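Local structure of galactonate dehydratase (Zobellia galactanivorans, 5OLC) at residues 13-18 with 41-46; 55-60 with 278-283; 61-66 with 102-107; 68-73 with 91-96; 77-82 with 111-116. The protein is an enzyme of the enolase superfamily, with a mandelate racemase/muconate lactonizing enzyme N-terminal domain and an enolase-like barrel domain at its C-terminal side. One frame throughout, in Å; residues are numbered along the deposited sequence.

Contact 1 (13-18 with 41-46); sequences KIEPYV and IVKITL
Ile14 and Ile44 run alongside each other, both side chains heading to the same face of the sheet, where strands 13-18 and 41-46 run antiparallel. The strands belong to the three-stranded sheet of the N-terminal domain, the capping domain of enolase superfamily enzymes. The two isoleucines form a non-hydrogen-bonded pair and have the same chi1. In each, CG1 stands anti to the carbonyl carbon and CG2 anti to the backbone N (chi1 -54°). Ile14 CG2 meets Ile44 CG1 at 3.9 Å. The same methyl touches Val42 CG1 at 3.8 Å, again side by side. Val42 CG1 also reaches Pro16 CB, at 3.9 Å. Helices pack on this apolar face: Ile14 touches Ile67, and Ile44 touches Ile109 and Ala112.

Polar side chains dominate the other face. Lys13 and Thr45 cross obliquely. Lys13 CG sits between its own backbone N and carbonyl carbon (chi1 66°) and comes 3.3 Å from Thr45 OG1. Tyr17 also crosses Lys43 at a slant. Lys43 CB lies at the edge of the ring, near its plane, 4.2 Å from Tyr17 CE2. Tyr17 OH donates to Glu15 OE1 at 2.8 Å, from above the carboxylate plane. Lys43 NZ does not touch that carboxylate, although the opposite charges may still attract. Lys43 makes a cation-pi contact with Tyr51 instead.

Lys13 with Thr45 and Tyr17 with Ile41 are hydrogen-bonded pairs. Thr45 N donates to Lys13 O at 2.9 Å. Tyr17 N gives a nearly straight bond (168°) to Ile41 O, 2.7 Å away.

Contact 2 (55-60 with 278-283); sequences EGYGPA and ICAAGG
The seam between the N-terminal capping domain and the C-terminal barrel domain passes between Tyr57 and Cys279. Segment 55-60 finishes strand 51-56 and leads by a loop into helix 60-70. Segment 278-283 holds a short, weakly bonded helix that follows barrel strand 273-274. The loop after the capping sheet thus leans on the barrel domain, consistent with the domain arrangement of the enolase superfamily.

One hydrogen bond joins the segments. Tyr57 N donates to Cys279 O at 2.8 Å, with an N-H...O angle of 152°. The donor stands well above the carbonyl plane, 55° out of it. The same oxygen receives a CA-H...O contact from Gly56 CA at 3.4 Å.

Side chains fill in around this bond. Tyr57 CB touches Cys279 CB at 3.8 Å and Ala280 CB at 4.1 Å. The ring of Tyr57 then leads away from the helix, with CG anti to the backbone N (chi1 179°). It meets His304 edge-to-face.

Cys279 turns its side chain to Glu55. Its SG rests 3.8 Å from Glu55 CB. The Glu55 side chain is stretched out and takes its carboxylate to other partners: OE1 is hydrogen-bonded to Thr308 OG1 and Ala311 N. These bonds hold OE1 and tie the buried side chain to the barrel side. Farther along the loop, Pro59 packs on Tyr96 of the second subunit. Back at Glu55, Cys279 SG is also 3.3 Å from Glu55 O.

Contact 3 (61-66 with 102-107); sequences AVIKSG and LQAAIS
Ile63 and Gly66 of helix 60-70 meet Ala104 and Ala105 of helix 101-120 in a buried helix-helix crossing of the N-terminal capping domain. The axes of the two short segments come within 8.1 Å and make an angle of 64°.

The packing between side chains is apolar. Ile63 meets the Ala104 methyl with its CG1-CD1 branch: CG1 is 3.7 Å from Ala104 CB, and CD1 is 3.9 Å from it. CG1 stands anti to the Ile63 carbonyl carbon (chi1 -74°), beside the backbone N.

A second kind of contact sets methyls against main chain. Gly66 has no side chain, and Ala105 CB rests 3.7 Å from Gly66 C. Leu102 starts away from helix 60-70, but its CD2 methyl reaches Gly66 CA at 4.0 Å. Small residues at the crossing let the backbones come close, with Gly66 CA 5.2 Å from Ala105 CA. Phe70 extends the packing by touching Leu102, Ala105 and Ile106.

Hydrogen bonding stays within each helix or goes to other partners. Ser65 OG is hydrogen-bonded to Ser65 OG of the second subunit, which places this helix at a subunit interface. On the other helix, Gln103 O is gripped twice. Ser107 N and Ser107 OG reach it from opposite faces of its plane, with Ser107 OG 2.8 Å from Gln103 O.

Contact 4 (68-73 with 91-96); sequences DFFTPF and RRSMDY
The guanidinium of Arg92 stacks on the face of Phe73, 4.2 Å from the ring, centre to centre, with the planes 23° apart. Arg92 is the first residue of 91-96 to touch segment 68-73. The chain bends at chi2 (-79°), which turns CD off the line of CB and CG. CD sits over the middle of the Phe73 face, 3.8 Å from the ring centroid and only 4° off the normal. This is a CH-pi contact. The guanidinium is shifted toward the rim, where NH1 comes 3.4 Å from Phe73 CE1. NH2 also forms a salt bridge with Glu88 OE1, a second hold on the group. Nearer the backbone, Arg92 CB lies 4.3 Å from Phe69 CE2. It also lies at the edge of the Phe70 ring.

The contact joins the C-terminal ends of helices 60-70 and 82-93 in the helical part of the N-terminal capping domain.

Ser93 follows, buried beside Phe70. Its CB lies at the edge of that ring, near its plane, 3.5 Å from Phe70 CZ. Ser93 OG turns back to its own helix and makes a weak hydrogen bond to Met89 O. The three phenylalanines also pack on one another. Phe69 CD2 lies 3.6 Å above the Phe70 plane, toward the rim, and Phe73 CE2 lies over the rim of Phe69.

Past the helix the segment turns toward the second subunit. Asp95 OD1 is hydrogen-bonded there to His205 NE2 of that subunit. Tyr96 N donates to Ser93 O at 2.8 Å, and Tyr96 packs on Gly58 of the second subunit.

Contact 5 (77-82 with 111-116); sequences KEAIGH and VALWDI
Ala79 sends its CB between two residues of helix 111-116. The methyl meets Ile116 CG2 at 3.6 Å and Leu113 CD2 at 3.8 Å. Leu46 of strand 36-46 also touches Ala79 and Ile116, so the alanine is enclosed between helix and sheet.

His82 and Trp114 complete the closely packed, buried part of the contact. The edge of the indole points toward the face of the imidazole in an edge-to-face pair. The centroids of the His82 ring and the five-membered ring of Trp114 are 4.6 Å apart, with planes at 58°. Trp114 CZ2 comes 3.4 Å from His82 NE2. Trp114 NE1 is hydrogen-bonded to Thr285 OG1 of helix 283-296, which ties the indole to the C-terminal domain.

Segment 77-82 is the last part of the loop leading into helix 82-93 of the N-terminal capping domain. An inverse gamma turn is centred on Gly81, with His82 N donating to Ile80 O at 2.9 Å. His82 ND1 adds a weak bond to the same oxygen.

The outer side of the loop is looser. Glu78 points away from the helix and is exposed. Ile80 also turns outward, and packs on Val127 of the third subunit.

In the fold
From the N terminus, contact 1 closes first, joining strands 11-22 and 36-46 across the connection between them, part of which is not modelled. The chain then runs through strand 51-56, where contact 2 opens. That contact closes only at 278-283, after most of the barrel domain, and ties the two domains together. Contacts 3, 4 and 5 all fall within its span. Contact 4 lies inside contact 3, and both link helix 60-70 to later helices near the second subunit. Contact 5 crosses both: it starts at 77-82, before 91-96, and ends at 111-116, beyond 102-107. Helix 101-120 thus serves contacts 3 and 5 and also packs on the sheet of contact 1.

Contact 1 (13-18 with 41-46)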
# COMPACT_ATOMS: atom_id res chain seq x y z
N LYS A 13 45.77 -21.54 -13.78
CA LYS A 13 45.88 -20.27 -14.49
C LYS A 13 44.57 -19.75 -15.16
O LYS A 13 44.00 -20.41 -16.04
CB LYS A 13 47.04 -20.33 -15.53
CG LYS A 13 46.88 -21.30 -16.70
CD LYS A 13 48.23 -21.59 -17.34
CE LYS A 13 48.11 -22.21 -18.71
NZ LYS A 13 49.04 -23.37 -18.88
N ILE A 14 44.16 -18.51 -14.75
CA ILE A 14 43.03 -17.77 -15.35
C ILE A 14 43.67 -16.81 -16.37
O ILE A 14 44.58 -16.05 -16.01
CB ILE A 14 42.13 -17.01 -14.30
CG1 ILE A 14 41.60 -17.94 -13.19
CG2 ILE A 14 40.95 -16.30 -15.01
CD1 ILE A 14 41.43 -17.27 -11.86
N GLU A 15 43.23 -16.86 -17.65
CA GLU A 15 43.80 -16.04 -18.71
C GLU A 15 42.77 -15.21 -19.49
O GLU A 15 42.17 -15.71 -20.45
CB GLU A 15 44.65 -16.89 -19.67
CG GLU A 15 46.03 -17.24 -19.12
CD GLU A 15 46.73 -18.47 -19.67
OE1 GLU A 15 46.24 -19.08 -20.65
OE2 GLU A 15 47.79 -18.82 -19.11
N PRO A 16 42.61 -13.91 -19.14
CA PRO A 16 41.69 -13.05 -19.90
C PRO A 16 42.29 -12.52 -21.21
O PRO A 16 43.46 -12.17 -21.25
CB PRO A 16 41.36 -11.94 -18.91
CG PRO A 16 42.56 -11.85 -18.00
CD PRO A 16 43.27 -13.16 -18.03
N TYR A 17 41.51 -12.52 -22.28
CA TYR A 17 41.95 -12.05 -23.59
C TYR A 17 40.96 -11.08 -24.16
O TYR A 17 39.78 -11.42 -24.28
CB TYR A 17 42.14 -13.20 -24.59
CG TYR A 17 43.03 -14.33 -24.11
CD1 TYR A 17 44.42 -14.19 -24.09
CD2 TYR A 17 42.50 -15.57 -23.76
CE1 TYR A 17 45.25 -15.23 -23.66
CE2 TYR A 17 43.32 -16.62 -23.33
CZ TYR A 17 44.69 -16.44 -23.29
OH TYR A 17 45.52 -17.45 -22.86
N VAL A 18 41.43 -9.86 -24.51
CA VAL A 18 40.64 -8.81 -25.13
C VAL A 18 40.87 -8.95 -26.63
O VAL A 18 42.02 -8.83 -27.09
CB VAL A 18 41.00 -7.39 -24.65
CG1 VAL A 18 40.20 -6.34 -25.41
CG2 VAL A 18 40.80 -7.24 -23.16
N ILE A 41 37.27 -12.30 -23.24
CA ILE A 41 37.05 -13.76 -23.11
C ILE A 41 38.04 -14.30 -22.04
O ILE A 41 39.12 -13.73 -21.90
CB ILE A 41 37.37 -14.37 -24.52
CG1 ILE A 41 36.40 -13.91 -25.64
CG2 ILE A 41 37.51 -15.86 -24.51
CD1 ILE A 41 35.07 -14.59 -25.78
N VAL A 42 37.71 -15.39 -21.32
CA VAL A 42 38.61 -16.03 -20.34
C VAL A 42 38.82 -17.51 -20.63
O VAL A 42 37.91 -18.18 -21.11
CB VAL A 42 38.17 -15.95 -18.86
CG1 VAL A 42 39.03 -14.99 -18.05
CG2 VAL A 42 36.68 -15.70 -18.71
N LYS A 43 39.99 -18.03 -20.19
CA LYS A 43 40.34 -19.43 -20.22
C LYS A 43 40.89 -19.78 -18.84
O LYS A 43 41.96 -19.31 -18.43
CB LYS A 43 41.37 -19.75 -21.32
CG LYS A 43 41.54 -21.24 -21.62
CD LYS A 43 42.91 -21.47 -22.19
CE LYS A 43 43.02 -22.77 -22.92
NZ LYS A 43 44.11 -22.76 -23.94
N ILE A 44 40.11 -20.56 -18.08
CA ILE A 44 40.55 -21.03 -16.78
C ILE A 44 41.04 -22.43 -17.04
O ILE A 44 40.33 -23.23 -17.65
CB ILE A 44 39.47 -20.98 -15.66
CG1 ILE A 44 38.86 -19.57 -15.53
CG2 ILE A 44 40.06 -21.47 -14.30
CD1 ILE A 44 37.54 -19.51 -14.96
N THR A 45 42.28 -22.71 -16.62
CA THR A 45 42.89 -24.03 -16.77
C THR A 45 43.31 -24.56 -15.38
O THR A 45 43.89 -23.84 -14.55
CB THR A 45 44.01 -24.10 -17.86
OG1 THR A 45 45.30 -24.14 -17.25
CG2 THR A 45 43.93 -22.97 -18.91
N LEU A 46 42.98 -25.84 -15.15
CA LEU A 46 43.25 -26.58 -13.93
C LEU A 46 44.65 -27.19 -13.96
O LEU A 46 45.25 -27.28 -15.05
CB LEU A 46 42.20 -27.70 -13.77
CG LEU A 46 40.69 -27.31 -13.81
CD1 LEU A 46 39.83 -28.51 -13.50
CD2 LEU A 46 40.36 -26.16 -12.85

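Contact 2 (55-60 with 278-283)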
# COMPACT_ATOMS: atom_id res chain seq x y z
N GLU A 55 33.15 -15.81 -21.03
CA GLU A 55 32.96 -14.52 -21.67
C GLU A 55 32.22 -13.55 -20.73
O GLU A 55 31.32 -13.96 -19.99
CB GLU A 55 32.15 -14.72 -22.97
CG GLU A 55 32.08 -13.54 -23.91
CD GLU A 55 31.50 -13.90 -25.27
OE1 GLU A 55 31.45 -15.11 -25.60
OE2 GLU A 55 31.06 -12.99 -26.00
N GLY A 56 32.64 -12.29 -20.78
CA GLY A 56 32.04 -11.18 -20.06
C GLY A 56 31.42 -10.21 -21.04
O GLY A 56 31.95 -10.04 -22.15
N TYR A 57 30.27 -9.60 -20.69
CA TYR A 57 29.58 -8.66 -21.58
C TYR A 57 29.72 -7.23 -21.08
O TYR A 57 29.38 -6.94 -19.92
CB TYR A 57 28.11 -9.04 -21.79
CG TYR A 57 27.34 -8.09 -22.69
CD1 TYR A 57 27.36 -8.24 -24.08
CD2 TYR A 57 26.57 -7.07 -22.16
CE1 TYR A 57 26.63 -7.38 -24.91
CE2 TYR A 57 25.84 -6.19 -22.98
CZ TYR A 57 25.88 -6.36 -24.35
OH TYR A 57 25.17 -5.50 -25.16
N GLY A 58 30.20 -6.35 -21.97
CA GLY A 58 30.41 -4.93 -21.69
C GLY A 58 31.72 -4.39 -22.23
O GLY A 58 32.17 -4.85 -23.28
N PRO A 59 32.36 -3.40 -21.55
CA PRO A 59 33.64 -2.86 -22.06
C PRO A 59 34.84 -3.77 -21.78
O PRO A 59 35.36 -3.85 -20.66
CB PRO A 59 33.73 -1.47 -21.40
CG PRO A 59 32.53 -1.36 -20.48
CD PRO A 59 31.98 -2.74 -20.29
N ALA A 60 35.27 -4.47 -22.84
CA ALA A 60 36.34 -5.46 -22.84
C ALA A 60 37.48 -5.20 -21.84
O ALA A 60 37.61 -5.94 -20.86
CB ALA A 60 36.88 -5.64 -24.24
N ILE A 278 23.69 -13.68 -19.59
CA ILE A 278 24.47 -14.62 -18.77
C ILE A 278 25.84 -14.04 -18.44
O ILE A 278 26.21 -14.02 -17.27
CB ILE A 278 24.51 -16.04 -19.40
CG1 ILE A 278 23.09 -16.67 -19.45
CG2 ILE A 278 25.46 -16.96 -18.65
CD1 ILE A 278 22.68 -17.28 -20.77
N CYS A 279 26.50 -13.46 -19.45
CA CYS A 279 27.84 -12.86 -19.45
C CYS A 279 27.92 -11.51 -18.71
O CYS A 279 29.01 -10.94 -18.58
CB CYS A 279 28.36 -12.75 -20.88
SG CYS A 279 28.53 -14.35 -21.73
N ALA A 280 26.79 -11.02 -18.20
CA ALA A 280 26.74 -9.74 -17.49
C ALA A 280 26.10 -9.83 -16.08
O ALA A 280 26.70 -9.35 -15.12
CB ALA A 280 26.01 -8.72 -18.34
N ALA A 281 24.91 -10.48 -15.97
CA ALA A 281 24.07 -10.60 -14.76
C ALA A 281 24.66 -11.43 -13.57
O ALA A 281 24.18 -11.30 -12.43
CB ALA A 281 22.70 -11.13 -15.14
N GLY A 282 25.66 -12.26 -13.84
CA GLY A 282 26.29 -13.10 -12.82
C GLY A 282 26.61 -14.52 -13.24
O GLY A 282 26.79 -15.39 -12.38
N GLY A 283 26.67 -14.74 -14.56
CA GLY A 283 26.98 -16.03 -15.16
C GLY A 283 25.84 -17.02 -15.21
O GLY A 283 24.68 -16.63 -15.06

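Contact 3 (61-66 with 102-107)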
# COMPACT_ATOMS: atom_id res chain seq x y z
N ALA A 61 38.28 -4.15 -22.05
CA ALA A 61 39.46 -3.82 -21.24
C ALA A 61 39.17 -3.56 -19.75
O ALA A 61 40.06 -3.74 -18.91
CB ALA A 61 40.18 -2.66 -21.86
N VAL A 62 37.92 -3.17 -19.43
CA VAL A 62 37.46 -2.91 -18.06
C VAL A 62 37.12 -4.23 -17.40
O VAL A 62 37.39 -4.41 -16.20
CB VAL A 62 36.28 -1.92 -17.97
CG1 VAL A 62 36.31 -1.16 -16.65
CG2 VAL A 62 36.29 -0.95 -19.14
N ILE A 63 36.52 -5.16 -18.19
CA ILE A 63 36.16 -6.50 -17.73
C ILE A 63 37.45 -7.32 -17.48
O ILE A 63 37.55 -8.06 -16.49
CB ILE A 63 35.16 -7.19 -18.72
CG1 ILE A 63 33.75 -6.56 -18.59
CG2 ILE A 63 35.08 -8.72 -18.54
CD1 ILE A 63 32.99 -6.57 -19.83
N LYS A 64 38.43 -7.14 -18.37
CA LYS A 64 39.71 -7.81 -18.35
C LYS A 64 40.48 -7.49 -17.07
O LYS A 64 41.16 -8.36 -16.53
CB LYS A 64 40.50 -7.40 -19.59
CG LYS A 64 41.57 -8.40 -20.01
CD LYS A 64 42.96 -7.79 -19.97
CE LYS A 64 43.76 -8.25 -18.78
NZ LYS A 64 45.04 -7.51 -18.66
N SER A 65 40.36 -6.27 -16.56
CA SER A 65 41.04 -5.87 -15.33
C SER A 65 40.29 -6.44 -14.14
O SER A 65 40.90 -6.70 -13.10
CB SER A 65 41.11 -4.35 -15.23
OG SER A 65 41.84 -3.85 -16.33
N GLY A 66 38.97 -6.60 -14.32
CA GLY A 66 38.07 -7.16 -13.32
C GLY A 66 38.48 -8.58 -13.00
O GLY A 66 38.70 -8.90 -11.83
N LEU A 102 32.29 -5.32 -12.66
CA LEU A 102 32.72 -6.47 -11.83
C LEU A 102 31.76 -7.68 -11.91
O LEU A 102 32.22 -8.80 -11.72
CB LEU A 102 33.01 -6.11 -10.37
CG LEU A 102 34.34 -5.39 -10.11
CD1 LEU A 102 34.38 -4.83 -8.71
CD2 LEU A 102 35.54 -6.30 -10.30
N GLN A 103 30.47 -7.46 -12.28
CA GLN A 103 29.50 -8.54 -12.47
C GLN A 103 29.81 -9.31 -13.75
O GLN A 103 29.68 -10.54 -13.75
CB GLN A 103 28.04 -8.04 -12.45
CG GLN A 103 27.52 -7.60 -11.08
CD GLN A 103 28.02 -8.44 -9.92
OE1 GLN A 103 27.86 -9.67 -9.88
NE2 GLN A 103 28.67 -7.80 -8.95
N ALA A 104 30.28 -8.60 -14.81
CA ALA A 104 30.67 -9.23 -16.07
C ALA A 104 32.03 -9.98 -15.93
O ALA A 104 32.27 -10.94 -16.66
CB ALA A 104 30.71 -8.20 -17.19
N ALA A 105 32.88 -9.56 -14.95
CA ALA A 105 34.13 -10.25 -14.62
C ALA A 105 33.75 -11.57 -13.93
O ALA A 105 34.25 -12.63 -14.34
CB ALA A 105 34.98 -9.41 -13.69
N ILE A 106 32.80 -11.51 -12.92
CA ILE A 106 32.26 -12.68 -12.18
C ILE A 106 31.54 -13.62 -13.14
O ILE A 106 31.71 -14.83 -13.03
CB ILE A 106 31.39 -12.32 -10.93
CG1 ILE A 106 32.17 -11.48 -9.90
CG2 ILE A 106 30.87 -13.59 -10.26
CD1 ILE A 106 31.46 -11.13 -8.59
N SER A 107 30.76 -13.06 -14.11
CA SER A 107 30.03 -13.83 -15.14
C SER A 107 30.99 -14.65 -16.01
O SER A 107 30.78 -15.85 -16.19
CB SER A 107 29.22 -12.93 -16.06
OG SER A 107 28.19 -12.20 -15.40

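Contact 4 (68-73 with 91-96)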
# COMPACT_ATOMS: atom_id res chain seq x y z
N ASP A 68 41.39 -9.94 -13.57
CA ASP A 68 42.69 -9.76 -12.92
C ASP A 68 42.56 -9.46 -11.42
O ASP A 68 43.45 -9.82 -10.64
CB ASP A 68 43.48 -8.63 -13.58
CG ASP A 68 43.94 -8.82 -15.01
OD1 ASP A 68 43.77 -9.94 -15.56
OD2 ASP A 68 44.51 -7.87 -15.59
N PHE A 69 41.44 -8.79 -11.03
CA PHE A 69 41.17 -8.44 -9.63
C PHE A 69 40.88 -9.68 -8.80
O PHE A 69 41.41 -9.81 -7.70
CB PHE A 69 40.06 -7.38 -9.50
CG PHE A 69 39.59 -7.16 -8.07
CD1 PHE A 69 40.34 -6.40 -7.18
CD2 PHE A 69 38.41 -7.74 -7.62
CE1 PHE A 69 39.91 -6.22 -5.86
CE2 PHE A 69 37.98 -7.55 -6.30
CZ PHE A 69 38.74 -6.80 -5.43
N PHE A 70 40.04 -10.59 -9.33
CA PHE A 70 39.64 -11.83 -8.67
C PHE A 70 40.64 -12.95 -8.81
O PHE A 70 40.59 -13.90 -8.01
CB PHE A 70 38.28 -12.35 -9.19
CG PHE A 70 37.14 -11.37 -9.04
CD1 PHE A 70 36.70 -10.96 -7.79
CD2 PHE A 70 36.49 -10.87 -10.17
CE1 PHE A 70 35.65 -10.06 -7.66
CE2 PHE A 70 35.44 -9.97 -10.04
CZ PHE A 70 35.03 -9.58 -8.79
N THR A 71 41.51 -12.88 -9.84
CA THR A 71 42.47 -13.95 -10.15
C THR A 71 43.28 -14.31 -8.91
O THR A 71 43.24 -15.50 -8.60
CB THR A 71 43.28 -13.64 -11.41
OG1 THR A 71 42.36 -13.55 -12.50
CG2 THR A 71 44.28 -14.72 -11.73
N PRO A 72 43.87 -13.40 -8.09
CA PRO A 72 44.61 -13.85 -6.88
C PRO A 72 43.85 -14.77 -5.91
O PRO A 72 44.47 -15.72 -5.41
CB PRO A 72 45.02 -12.55 -6.19
CG PRO A 72 45.12 -11.57 -7.30
CD PRO A 72 44.03 -11.94 -8.28
N PHE A 73 42.53 -14.52 -5.67
CA PHE A 73 41.69 -15.31 -4.74
C PHE A 73 40.97 -16.52 -5.38
O PHE A 73 40.06 -17.10 -4.76
CB PHE A 73 40.67 -14.44 -3.99
CG PHE A 73 40.82 -12.95 -4.10
CD1 PHE A 73 41.60 -12.24 -3.19
CD2 PHE A 73 40.13 -12.23 -5.06
CE1 PHE A 73 41.73 -10.86 -3.27
CE2 PHE A 73 40.24 -10.85 -5.14
CZ PHE A 73 41.05 -10.17 -4.25
N ARG A 91 31.69 -11.84 -2.11
CA ARG A 91 32.19 -11.27 -0.84
C ARG A 91 33.28 -10.21 -1.08
O ARG A 91 33.27 -9.17 -0.41
CB ARG A 91 32.69 -12.37 0.13
CG ARG A 91 31.59 -13.07 0.93
CD ARG A 91 31.16 -12.32 2.19
NE ARG A 91 32.03 -12.55 3.35
CZ ARG A 91 31.68 -12.34 4.62
NH1 ARG A 91 30.46 -11.91 4.92
NH2 ARG A 91 32.54 -12.59 5.61
N ARG A 92 34.15 -10.42 -2.09
CA ARG A 92 35.22 -9.50 -2.44
C ARG A 92 34.71 -8.23 -3.17
O ARG A 92 35.17 -7.13 -2.87
CB ARG A 92 36.32 -10.20 -3.29
CG ARG A 92 37.04 -11.38 -2.63
CD ARG A 92 38.13 -11.02 -1.63
NE ARG A 92 38.62 -12.22 -0.95
CZ ARG A 92 39.75 -12.31 -0.25
NH1 ARG A 92 40.55 -11.26 -0.12
NH2 ARG A 92 40.09 -13.46 0.31
N SER A 93 33.79 -8.40 -4.15
CA SER A 93 33.32 -7.30 -5.01
C SER A 93 32.07 -6.50 -4.56
O SER A 93 31.97 -5.35 -4.97
CB SER A 93 33.07 -7.80 -6.43
OG SER A 93 31.81 -8.44 -6.56
N MET A 94 31.13 -7.09 -3.79
CA MET A 94 29.86 -6.52 -3.30
C MET A 94 29.89 -5.00 -2.95
O MET A 94 29.02 -4.26 -3.42
CB MET A 94 29.34 -7.35 -2.10
CG MET A 94 28.08 -6.82 -1.47
SD MET A 94 28.38 -6.36 0.25
CE MET A 94 28.59 -7.98 0.99
N ASP A 95 30.87 -4.55 -2.12
CA ASP A 95 31.07 -3.15 -1.70
C ASP A 95 31.33 -2.19 -2.89
O ASP A 95 31.00 -1.00 -2.81
CB ASP A 95 32.20 -3.02 -0.64
CG ASP A 95 32.78 -4.34 -0.14
OD1 ASP A 95 32.03 -5.12 0.48
OD2 ASP A 95 33.99 -4.59 -0.36
N TYR A 96 31.94 -2.71 -3.99
CA TYR A 96 32.33 -1.96 -5.20
C TYR A 96 31.70 -2.52 -6.51
O TYR A 96 32.20 -2.21 -7.60
CB TYR A 96 33.87 -1.92 -5.34
CG TYR A 96 34.66 -1.98 -4.05
CD1 TYR A 96 34.78 -0.85 -3.24
CD2 TYR A 96 35.33 -3.13 -3.66
CE1 TYR A 96 35.52 -0.89 -2.06
CE2 TYR A 96 36.07 -3.18 -2.49
CZ TYR A 96 36.17 -2.05 -1.69
OH TYR A 96 36.89 -2.08 -0.51

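Contact 5 (77-82 with 111-116)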
# COMPACT_ATOMS: atom_id res chain seq x y z
N LYS A 77 42.32 -23.28 -6.06
CA LYS A 77 41.01 -23.64 -5.58
C LYS A 77 40.32 -24.49 -6.64
O LYS A 77 40.56 -24.31 -7.84
CB LYS A 77 40.19 -22.38 -5.23
CG LYS A 77 40.44 -21.86 -3.81
CD LYS A 77 40.84 -20.38 -3.76
CE LYS A 77 40.92 -19.90 -2.33
NZ LYS A 77 41.08 -18.43 -2.23
N GLU A 78 39.45 -25.39 -6.16
CA GLU A 78 38.68 -26.38 -6.91
C GLU A 78 37.55 -25.77 -7.74
O GLU A 78 36.74 -25.01 -7.23
CB GLU A 78 38.15 -27.47 -5.95
CG GLU A 78 39.20 -27.97 -4.96
CD GLU A 78 39.29 -27.31 -3.59
OE1 GLU A 78 39.53 -26.07 -3.51
OE2 GLU A 78 39.22 -28.05 -2.59
N ALA A 79 37.51 -26.15 -9.01
CA ALA A 79 36.54 -25.67 -9.99
C ALA A 79 35.09 -26.33 -9.96
O ALA A 79 34.16 -25.71 -10.49
CB ALA A 79 37.14 -25.82 -11.37
N ILE A 80 34.92 -27.59 -9.42
CA ILE A 80 33.60 -28.25 -9.34
C ILE A 80 32.65 -27.49 -8.40
O ILE A 80 31.49 -27.27 -8.76
CB ILE A 80 33.57 -29.79 -9.04
CG1 ILE A 80 34.80 -30.26 -8.24
CG2 ILE A 80 33.37 -30.61 -10.31
CD1 ILE A 80 34.66 -30.19 -6.71
N GLY A 81 33.17 -27.08 -7.23
CA GLY A 81 32.44 -26.27 -6.26
C GLY A 81 32.41 -24.81 -6.69
O GLY A 81 32.82 -23.93 -5.93
N HIS A 82 31.90 -24.55 -7.92
CA HIS A 82 31.80 -23.26 -8.60
C HIS A 82 31.13 -22.18 -7.76
O HIS A 82 31.51 -21.00 -7.85
CB HIS A 82 31.11 -23.43 -9.96
CG HIS A 82 29.65 -23.73 -9.85
ND1 HIS A 82 29.20 -25.01 -9.62
CD2 HIS A 82 28.60 -22.89 -9.84
CE1 HIS A 82 27.88 -24.92 -9.50
NE2 HIS A 82 27.48 -23.65 -9.62
N VAL A 111 30.95 -18.79 -16.35
CA VAL A 111 30.70 -19.53 -17.61
C VAL A 111 31.85 -20.51 -17.91
O VAL A 111 31.59 -21.67 -18.28
CB VAL A 111 30.37 -18.56 -18.78
CG1 VAL A 111 30.10 -19.32 -20.09
CG2 VAL A 111 29.17 -17.67 -18.44
N ALA A 112 33.11 -20.09 -17.69
CA ALA A 112 34.28 -20.98 -17.85
C ALA A 112 34.30 -22.12 -16.81
O ALA A 112 34.69 -23.23 -17.15
CB ALA A 112 35.58 -20.18 -17.82
N LEU A 113 33.84 -21.88 -15.55
CA LEU A 113 33.77 -22.92 -14.50
C LEU A 113 32.66 -23.96 -14.77
O LEU A 113 32.64 -25.05 -14.17
CB LEU A 113 33.53 -22.31 -13.12
CG LEU A 113 34.64 -21.50 -12.51
CD1 LEU A 113 34.11 -20.63 -11.39
CD2 LEU A 113 35.76 -22.38 -12.04
N TRP A 114 31.70 -23.57 -15.64
CA TRP A 114 30.59 -24.40 -16.08
C TRP A 114 31.03 -25.21 -17.29
O TRP A 114 30.52 -26.32 -17.47
CB TRP A 114 29.33 -23.56 -16.36
CG TRP A 114 28.47 -23.35 -15.14
CD1 TRP A 114 28.49 -22.28 -14.30
CD2 TRP A 114 27.52 -24.27 -14.59
NE1 TRP A 114 27.62 -22.48 -13.25
CE2 TRP A 114 27.02 -23.70 -13.40
CE3 TRP A 114 27.05 -25.54 -14.98
CZ2 TRP A 114 26.03 -24.33 -12.63
CZ3 TRP A 114 26.08 -26.17 -14.21
CH2 TRP A 114 25.59 -25.57 -13.04
N ASP A 115 32.01 -24.69 -18.09
CA ASP A 115 32.59 -25.43 -19.22
C ASP A 115 33.49 -26.48 -18.63
O ASP A 115 33.37 -27.64 -19.03
CB ASP A 115 33.37 -24.51 -20.19
CG ASP A 115 33.61 -25.10 -21.58
OD1 ASP A 115 32.82 -25.98 -22.01
OD2 ASP A 115 34.57 -24.64 -22.25
N ILE A 116 34.33 -26.11 -17.62
CA ILE A 116 35.21 -27.00 -16.86
C ILE A 116 34.40 -28.14 -16.27
O ILE A 116 34.72 -29.28 -16.57
CB ILE A 116 36.03 -26.26 -15.76
CG1 ILE A 116 37.28 -25.55 -16.35
CG2 ILE A 116 36.43 -27.20 -14.60
CD1 ILE A 116 37.97 -24.54 -15.41